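Local coordinates for protein hyperpolarization-activated (Ih) channel (Strongylocentrotus purpuratus, PDB 2PTM) that probably forms part of a hyperpolarization-activated cation channel, this piece being the C-terminal C-linker and cyclic nucleotide-binding region, which binds cAMP, at residues Thr92-Glu97 / Met115-Gln120; Ile125-Ser128 / Ile132-Ser135; Gly143-Leu148 / Arg152-Val157. All coordinates share one frame; numbering follows the deposited sequence.

Contact 1: Thr92-Glu97 / Met115-Gln120; sequences TLLEFE and MFFIQQ
In the beta roll of the cyclic nucleotide-binding domain, Leu-94 and Glu-97 meet Phe-117 and Phe-116 across strand 163-169, which lies between strands 95-99 and 114-118 in one antiparallel sheet. The spacing is the evidence: Leu-94 CA and Phe-117 CA are 8.9 Å apart and Phe-96 CA and Gln-119 CA 9.5 Å, about two strand widths. The backbones instead pair with the middle strand, Glu-97 with Leu-165 and Phe-117 with Phe-166, while side chains alone make the contact and bury 169 Å².

Two of the meetings lie beside Phe-166. Leu-94 CD2 sits 3.8 Å from Phe-117 CD2, the two side chains crossing at about a right angle; the approach to the ring is oblique. Met-115 CE rests over one face of that same ring, 3.9 Å above the plane of Phe-117 and shifted toward its rim. Farther along, Phe-96 CE1 comes within 4.2 Å of Gln-119 OE1, an oxygen already hydrogen-bonded to Thr-164 OG1. There the chain turns a corner, and Gln-119 and Gln-120 both face Thr-164 in a classic beta bulge.

The other meeting is polar against aromatic. With CG anti to its carbonyl carbon (chi1 -67°) and the chain extended beyond, Glu-97 carries its carboxylate to the Phe-116 ring. The carboxylate plane stands 76° from that of the ring, across the ring edge and not stacked on its face. Its negative charge probably sits favourably near the weakly positive ring hydrogens. The carboxylate is held by Ser-167 OG and by a salt bridge to Arg-114, and OE1 of Glu-97 also lies at the ring edge, in the ring plane, 3.7 Å from Phe-116 CE1.

Contact 2: Ile125-Ser128 / Ile132-Ser135; sequences IIMS and IATS. With CMP (adenosine-3',5'-cyclic-monophosphate), chain C.
Ile-125 is joined to the returning strand of the hairpin 123-126/132-136 by two backbone bonds: Ile-125 N to Thr-134 O (2.8 Å, 171° at hydrogen) and, more bent, Ala-133 N to Ile-125 O (2.8 Å, 144°). One residue thus bonds to two successive partners, and the next pair, the antiparallel non-hydrogen-bonded Ile-126 and Ile-132, brings its CA atoms to 4.4 Å.

On one face of the sheet Ile-126 CG1 meets Ile-132 CG1 at 4.3 Å. The opposite face carries Ile-125 and Thr-134, side by side and pointing the same way, with Ile-125 CG1 3.7 Å from Thr-134 CG2. Both reach the cyclic AMP: Ile-125 CG2 lies 3.7 Å from N9 of the purine, and its CD1 leans toward the ribose. Thr-134 has OG1 anti to its own N (chi1 -167°), which puts the methyl rather than the hydroxyl beside the base, CG2 standing 3.5 Å from purine N1. At the margin, Met-127 SD packs on Ala-133 CB at 4.0 Å.

Exchanging Ile-125 for an alanine would probably open a gap under the base and ribose and strip Thr-134 CG2 of its aliphatic neighbour. The atoms that Ile-125 and Thr-134 turn to the purine are methyl carbons, which suggests that the hairpin's share in holding the nucleotide is mainly shape and van der Waals contact.

Contact 3: Gly143-Leu148 / Arg152-Val157; sequences GEICLL and RRVASV. With CMP (adenosine-3',5'-cyclic-monophosphate), chain C.
Cys-146 and Arg-153 bring the two backbones closest, CA to CA 5.3 Å, where the first turn of helix 145-149 faces the loop leading into strand 156-159. This is the phosphate-binding cassette of the cyclic nucleotide-binding domain, and the cAMP phosphate is wedged between the segments.

Its O2P accepts from both: Cys-146 N at 3.0 Å and Arg-153 NH1 at 2.9 Å from CMP O2P. Arg-153 starts out away from the other segment but bends at chi2 (-64°), which brings CD past Cys-146 CB and the guanidinium back toward the phosphate. Its NH1 has a second acceptor, Gly-143 O, in a weak bond of 2.8 Å with only 129° at hydrogen; both acceptors lie at the guanidinium edge, in its plane. Arg-114 O takes NH2, which helps fix the group's rotation. The other exocyclic oxygen, CMP O1P, receives Val-154 N at 2.8 Å. Placed at the start of the short helix, the phosphate probably also gains from the helix dipole.

The ribose 2'-hydroxyl is bound by the first segment. Gly-143 N donates to CMP O2' at 2.9 Å, and that hydroxyl in turn donates to Glu-144 OE1, 2.7 Å from O2'. Glu-144 OE2 meanwhile forms a salt bridge with Arg-194. Beside the phosphate, Ile-145 and Val-154 cross at about a right angle, Ile-145 CG2 to Val-154 CG1 at 4.1 Å.

The cAMP site ties contacts 2 and 3 together: the hairpin 125-128/132-135 meets mainly the base, and 143-148/152-157 holds phosphate and 2'-hydroxyl. Their centres are 12 Å apart, and strands 123-126 and 156-159 are sheet neighbours, with Ile-126 N 2.9 Å from Ser-156 O in a probable hydrogen bond. Contact 1 belongs to the other sheet of the roll and touches the cassette through Met-115 and Phe-116. Met-115 CB packs 3.5 Å from Gly-143 O, and Phe-116 CE2 lies 4.2 Å from Arg-153 NH2, although the Phe-116 side chain stays about 8 Å from the nucleotide. Contacts 1 and 2 do not touch, their nearest atoms being about 7 Å apart.

Contact 1: Thr92-Glu97 / Met115-Gln120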
# COMPACT_ATOMS: atom_id res chain seq x y z
N THR A 92 -19.55 5.42 4.38
CA THR A 92 -18.30 4.84 4.87
C THR A 92 -17.20 4.90 3.81
O THR A 92 -16.03 4.70 4.11
CB THR A 92 -18.48 3.37 5.33
OG1 THR A 92 -18.85 2.56 4.21
CG2 THR A 92 -19.53 3.26 6.42
N LEU A 93 -17.58 5.17 2.57
CA LEU A 93 -16.61 5.24 1.48
C LEU A 93 -16.31 6.66 1.01
O LEU A 93 -15.39 6.87 0.22
CB LEU A 93 -17.05 4.40 0.28
CG LEU A 93 -17.27 2.90 0.54
CD1 LEU A 93 -17.76 2.23 -0.72
CD2 LEU A 93 -16.01 2.23 1.05
N LEU A 94 -17.09 7.63 1.47
CA LEU A 94 -16.88 9.03 1.06
C LEU A 94 -15.54 9.58 1.57
O LEU A 94 -15.09 9.23 2.65
CB LEU A 94 -18.03 9.90 1.56
CG LEU A 94 -19.41 9.66 0.95
CD1 LEU A 94 -20.44 10.57 1.62
CD2 LEU A 94 -19.39 9.89 -0.55
N GLU A 95 -14.91 10.45 0.78
CA GLU A 95 -13.69 11.13 1.21
C GLU A 95 -13.93 12.63 1.31
O GLU A 95 -14.41 13.24 0.37
CB GLU A 95 -12.55 10.87 0.22
CG GLU A 95 -12.00 9.45 0.29
CD GLU A 95 -11.21 9.20 1.57
OE1 GLU A 95 -10.65 10.16 2.12
OE2 GLU A 95 -11.16 8.03 2.01
N PHE A 96 -13.60 13.22 2.45
CA PHE A 96 -13.79 14.66 2.64
C PHE A 96 -12.79 15.46 1.80
O PHE A 96 -11.60 15.15 1.80
CB PHE A 96 -13.63 15.00 4.11
CG PHE A 96 -13.89 16.44 4.44
CD1 PHE A 96 -15.14 17.00 4.23
CD2 PHE A 96 -12.89 17.24 4.97
CE1 PHE A 96 -15.39 18.32 4.55
CE2 PHE A 96 -13.13 18.56 5.30
CZ PHE A 96 -14.38 19.11 5.08
N GLU A 97 -13.27 16.47 1.10
CA GLU A 97 -12.39 17.32 0.30
C GLU A 97 -12.84 18.75 0.49
O GLU A 97 -14.03 19.01 0.66
CB GLU A 97 -12.45 16.95 -1.20
CG GLU A 97 -11.87 15.56 -1.53
CD GLU A 97 -11.73 15.31 -3.02
OE1 GLU A 97 -11.39 16.26 -3.76
OE2 GLU A 97 -11.96 14.17 -3.45
N MET A 115 -16.70 11.09 -8.22
CA MET A 115 -17.79 12.06 -8.24
C MET A 115 -17.85 12.75 -6.88
O MET A 115 -17.14 12.34 -5.95
CB MET A 115 -19.14 11.39 -8.53
CG MET A 115 -19.61 10.48 -7.41
SD MET A 115 -21.34 10.08 -7.63
CE MET A 115 -22.10 11.69 -7.45
N PHE A 116 -18.69 13.78 -6.77
CA PHE A 116 -18.69 14.66 -5.60
C PHE A 116 -20.09 14.95 -5.08
O PHE A 116 -21.00 15.23 -5.87
CB PHE A 116 -18.04 16.00 -5.94
CG PHE A 116 -16.64 15.88 -6.47
CD1 PHE A 116 -15.55 16.01 -5.62
CD2 PHE A 116 -16.42 15.65 -7.82
CE1 PHE A 116 -14.25 15.91 -6.11
CE2 PHE A 116 -15.13 15.53 -8.31
CZ PHE A 116 -14.04 15.66 -7.46
N PHE A 117 -20.25 14.92 -3.76
CA PHE A 117 -21.47 15.38 -3.11
C PHE A 117 -21.15 16.69 -2.42
O PHE A 117 -20.12 16.79 -1.75
CB PHE A 117 -21.94 14.36 -2.07
CG PHE A 117 -22.40 13.07 -2.66
CD1 PHE A 117 -23.74 12.88 -2.98
CD2 PHE A 117 -21.50 12.05 -2.93
CE1 PHE A 117 -24.17 11.70 -3.54
CE2 PHE A 117 -21.93 10.85 -3.49
CZ PHE A 117 -23.26 10.68 -3.80
N ILE A 118 -22.02 17.69 -2.56
CA ILE A 118 -21.78 18.99 -1.96
C ILE A 118 -22.36 19.05 -0.55
O ILE A 118 -23.57 18.98 -0.36
CB ILE A 118 -22.39 20.14 -2.79
CG1 ILE A 118 -21.84 20.13 -4.22
CG2 ILE A 118 -22.13 21.49 -2.14
CD1 ILE A 118 -22.49 21.18 -5.15
N GLN A 119 -21.49 19.17 0.45
CA GLN A 119 -21.98 19.39 1.80
C GLN A 119 -22.34 20.85 1.90
O GLN A 119 -23.49 21.20 2.19
CB GLN A 119 -20.92 19.07 2.85
CG GLN A 119 -21.41 19.37 4.27
CD GLN A 119 -20.40 18.98 5.30
OE1 GLN A 119 -19.32 19.58 5.39
NE2 GLN A 119 -20.71 17.95 6.08
N GLN A 120 -21.36 21.71 1.65
CA GLN A 120 -21.63 23.14 1.64
C GLN A 120 -20.86 23.84 0.54
O GLN A 120 -19.71 23.52 0.28
CB GLN A 120 -21.32 23.75 3.00
CG GLN A 120 -22.53 23.70 3.93
CD GLN A 120 -22.32 24.48 5.20
OE1 GLN A 120 -23.01 25.47 5.45
NE2 GLN A 120 -21.37 24.03 6.01

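Contact 2: Ile125-Ser128 / Ile132-Ser135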
# COMPACT_ATOMS: atom_id res chain seq x y z
N ILE A 125 -21.64 25.16 -13.18
CA ILE A 125 -21.44 24.18 -14.24
C ILE A 125 -21.20 24.94 -15.54
O ILE A 125 -22.09 25.65 -16.01
CB ILE A 125 -22.69 23.27 -14.39
CG1 ILE A 125 -23.08 22.64 -13.04
CG2 ILE A 125 -22.47 22.21 -15.47
CD1 ILE A 125 -21.98 21.87 -12.37
N ILE A 126 -20.01 24.80 -16.11
CA ILE A 126 -19.61 25.62 -17.26
C ILE A 126 -19.43 24.76 -18.51
O ILE A 126 -18.58 23.87 -18.54
CB ILE A 126 -18.29 26.37 -16.95
CG1 ILE A 126 -18.39 27.10 -15.61
CG2 ILE A 126 -17.91 27.30 -18.11
CD1 ILE A 126 -17.14 27.85 -15.21
N MET A 127 -20.22 25.03 -19.54
CA MET A 127 -20.15 24.26 -20.77
C MET A 127 -18.87 24.58 -21.54
O MET A 127 -18.18 25.54 -21.23
CB MET A 127 -21.38 24.52 -21.65
CG MET A 127 -22.69 24.19 -20.96
SD MET A 127 -22.61 22.63 -20.05
CE MET A 127 -22.24 21.47 -21.37
N SER A 128 -18.57 23.76 -22.55
CA SER A 128 -17.33 23.89 -23.30
C SER A 128 -17.25 25.22 -24.05
O SER A 128 -16.18 25.65 -24.46
CB SER A 128 -17.17 22.73 -24.28
OG SER A 128 -18.15 22.81 -25.31
N ILE A 132 -22.53 29.26 -18.53
CA ILE A 132 -22.86 28.60 -17.27
C ILE A 132 -24.24 27.98 -17.40
O ILE A 132 -25.23 28.69 -17.56
CB ILE A 132 -22.82 29.60 -16.11
CG1 ILE A 132 -21.41 30.17 -15.97
CG2 ILE A 132 -23.29 28.93 -14.81
CD1 ILE A 132 -21.29 31.29 -14.96
N ALA A 133 -24.29 26.66 -17.38
CA ALA A 133 -25.57 25.95 -17.54
C ALA A 133 -26.42 26.17 -16.29
O ALA A 133 -27.61 26.40 -16.37
CB ALA A 133 -25.33 24.47 -17.77
N THR A 134 -25.78 26.08 -15.14
CA THR A 134 -26.48 26.19 -13.88
C THR A 134 -25.47 26.24 -12.76
O THR A 134 -24.27 26.07 -12.99
CB THR A 134 -27.40 24.98 -13.67
OG1 THR A 134 -28.31 25.24 -12.58
CG2 THR A 134 -26.58 23.73 -13.36
N SER A 135 -25.95 26.48 -11.54
CA SER A 135 -25.12 26.41 -10.35
C SER A 135 -25.72 25.38 -9.42
O SER A 135 -26.94 25.20 -9.40
CB SER A 135 -25.03 27.78 -9.67
OG SER A 135 -24.62 28.77 -10.59
P CMP C . -19.26 14.86 -15.39
O1P CMP C . -19.40 14.92 -16.94
O2P CMP C . -18.69 13.65 -14.81
O5' CMP C . -18.51 16.25 -15.09
C5' CMP C . -19.11 17.52 -15.00
C4' CMP C . -20.41 17.50 -14.21
O4' CMP C . -21.27 18.62 -14.39
C3' CMP C . -21.26 16.38 -14.78
O3' CMP C . -20.77 15.09 -14.85
C2' CMP C . -22.65 16.55 -14.15
O2' CMP C . -22.57 16.15 -12.78
C1' CMP C . -22.63 18.11 -14.11
N9 CMP C . -23.51 18.68 -15.08
C8 CMP C . -23.36 18.76 -16.49
N7 CMP C . -24.38 19.41 -17.08
C5 CMP C . -25.25 19.75 -16.04
C6 CMP C . -26.51 20.42 -15.97
N6 CMP C . -27.10 20.91 -17.10
N1 CMP C . -27.11 20.58 -14.75
C2 CMP C . -26.48 20.10 -13.65
N3 CMP C . -25.30 19.46 -13.55
C4 CMP C . -24.71 19.32 -14.77

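Contact 3: Gly143-Leu148 / Arg152-Val157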
# COMPACT_ATOMS: atom_id res chain seq x y z
N GLY A 143 -20.32 15.23 -11.24
CA GLY A 143 -19.18 14.44 -11.66
C GLY A 143 -19.56 12.98 -11.82
O GLY A 143 -18.70 12.10 -11.91
N GLU A 144 -20.86 12.71 -11.85
CA GLU A 144 -21.33 11.33 -11.98
C GLU A 144 -21.42 10.86 -13.44
O GLU A 144 -21.32 9.66 -13.71
CB GLU A 144 -22.70 11.15 -11.30
CG GLU A 144 -23.89 11.62 -12.12
CD GLU A 144 -24.05 13.13 -12.16
OE1 GLU A 144 -23.30 13.84 -11.48
OE2 GLU A 144 -24.96 13.61 -12.86
N ILE A 145 -21.62 11.79 -14.37
CA ILE A 145 -21.91 11.41 -15.75
C ILE A 145 -20.76 10.58 -16.31
O ILE A 145 -20.96 9.50 -16.86
CB ILE A 145 -22.11 12.63 -16.69
CG1 ILE A 145 -23.25 13.52 -16.22
CG2 ILE A 145 -22.36 12.17 -18.11
CD1 ILE A 145 -24.48 12.78 -15.89
N CYS A 146 -19.55 11.11 -16.16
CA CYS A 146 -18.34 10.46 -16.63
C CYS A 146 -18.16 9.05 -16.05
O CYS A 146 -17.67 8.14 -16.71
CB CYS A 146 -17.14 11.33 -16.26
SG CYS A 146 -15.56 10.75 -16.80
N LEU A 147 -18.57 8.87 -14.79
CA LEU A 147 -18.48 7.56 -14.15
C LEU A 147 -19.50 6.57 -14.72
O LEU A 147 -19.29 5.36 -14.70
CB LEU A 147 -18.69 7.67 -12.63
CG LEU A 147 -17.73 8.60 -11.87
CD1 LEU A 147 -17.86 8.35 -10.39
CD2 LEU A 147 -16.32 8.35 -12.32
N LEU A 148 -20.62 7.10 -15.19
CA LEU A 148 -21.67 6.26 -15.77
C LEU A 148 -21.34 5.86 -17.21
O LEU A 148 -21.60 4.73 -17.62
CB LEU A 148 -23.02 6.97 -15.71
CG LEU A 148 -23.61 7.20 -14.32
CD1 LEU A 148 -24.79 8.18 -14.37
CD2 LEU A 148 -24.03 5.88 -13.70
N ARG A 152 -15.76 10.94 -21.01
CA ARG A 152 -15.07 12.11 -20.48
C ARG A 152 -16.03 13.06 -19.77
O ARG A 152 -17.23 12.98 -19.97
CB ARG A 152 -14.34 12.85 -21.60
CG ARG A 152 -13.33 11.98 -22.34
CD ARG A 152 -12.76 12.70 -23.54
NE ARG A 152 -11.74 11.89 -24.22
CZ ARG A 152 -10.44 12.01 -23.99
NH1 ARG A 152 -9.99 12.90 -23.13
NH2 ARG A 152 -9.57 11.24 -24.65
N ARG A 153 -15.47 13.96 -18.96
CA ARG A 153 -16.25 15.02 -18.31
C ARG A 153 -16.98 15.86 -19.36
O ARG A 153 -16.38 16.27 -20.34
CB ARG A 153 -15.33 15.92 -17.49
CG ARG A 153 -14.51 15.20 -16.40
CD ARG A 153 -15.38 14.60 -15.32
NE ARG A 153 -14.63 14.33 -14.10
CZ ARG A 153 -15.13 13.72 -13.03
NH1 ARG A 153 -16.39 13.31 -13.02
NH2 ARG A 153 -14.36 13.53 -11.95
N VAL A 154 -18.27 16.14 -19.14
CA VAL A 154 -19.06 16.85 -20.15
C VAL A 154 -19.17 18.35 -19.92
O VAL A 154 -19.71 19.08 -20.75
CB VAL A 154 -20.47 16.24 -20.35
CG1 VAL A 154 -20.35 14.74 -20.59
CG2 VAL A 154 -21.37 16.54 -19.15
N ALA A 155 -18.62 18.81 -18.80
CA ALA A 155 -18.70 20.21 -18.42
C ALA A 155 -17.59 20.46 -17.43
O ALA A 155 -17.04 19.50 -16.89
CB ALA A 155 -20.06 20.51 -17.77
N SER A 156 -17.23 21.72 -17.20
CA SER A 156 -16.33 22.03 -16.10
C SER A 156 -17.14 22.40 -14.86
O SER A 156 -18.30 22.80 -14.97
CB SER A 156 -15.37 23.16 -16.48
OG SER A 156 -14.63 22.84 -17.64
N VAL A 157 -16.54 22.26 -13.68
CA VAL A 157 -17.21 22.66 -12.45
C VAL A 157 -16.26 23.55 -11.67
O VAL A 157 -15.15 23.13 -11.34
CB VAL A 157 -17.59 21.43 -11.60
CG1 VAL A 157 -18.31 21.86 -10.31
CG2 VAL A 157 -18.45 20.46 -12.44
P CMP C . -19.26 14.86 -15.39
O1P CMP C . -19.40 14.92 -16.94
O2P CMP C . -18.69 13.65 -14.81
O5' CMP C . -18.51 16.25 -15.09
C5' CMP C . -19.11 17.52 -15.00
C4' CMP C . -20.41 17.50 -14.21
O4' CMP C . -21.27 18.62 -14.39
C3' CMP C . -21.26 16.38 -14.78
O3' CMP C . -20.77 15.09 -14.85
C2' CMP C . -22.65 16.55 -14.15
O2' CMP C . -22.57 16.15 -12.78
C1' CMP C . -22.63 18.11 -14.11
N9 CMP C . -23.51 18.68 -15.08
C8 CMP C . -23.36 18.76 -16.49
N7 CMP C . -24.38 19.41 -17.08
C5 CMP C . -25.25 19.75 -16.04
C6 CMP C . -26.51 20.42 -15.97
N6 CMP C . -27.10 20.91 -17.10
N1 CMP C . -27.11 20.58 -14.75
C2 CMP C . -26.48 20.10 -13.65
N3 CMP C . -25.30 19.46 -13.55
C4 CMP C . -24.71 19.32 -14.77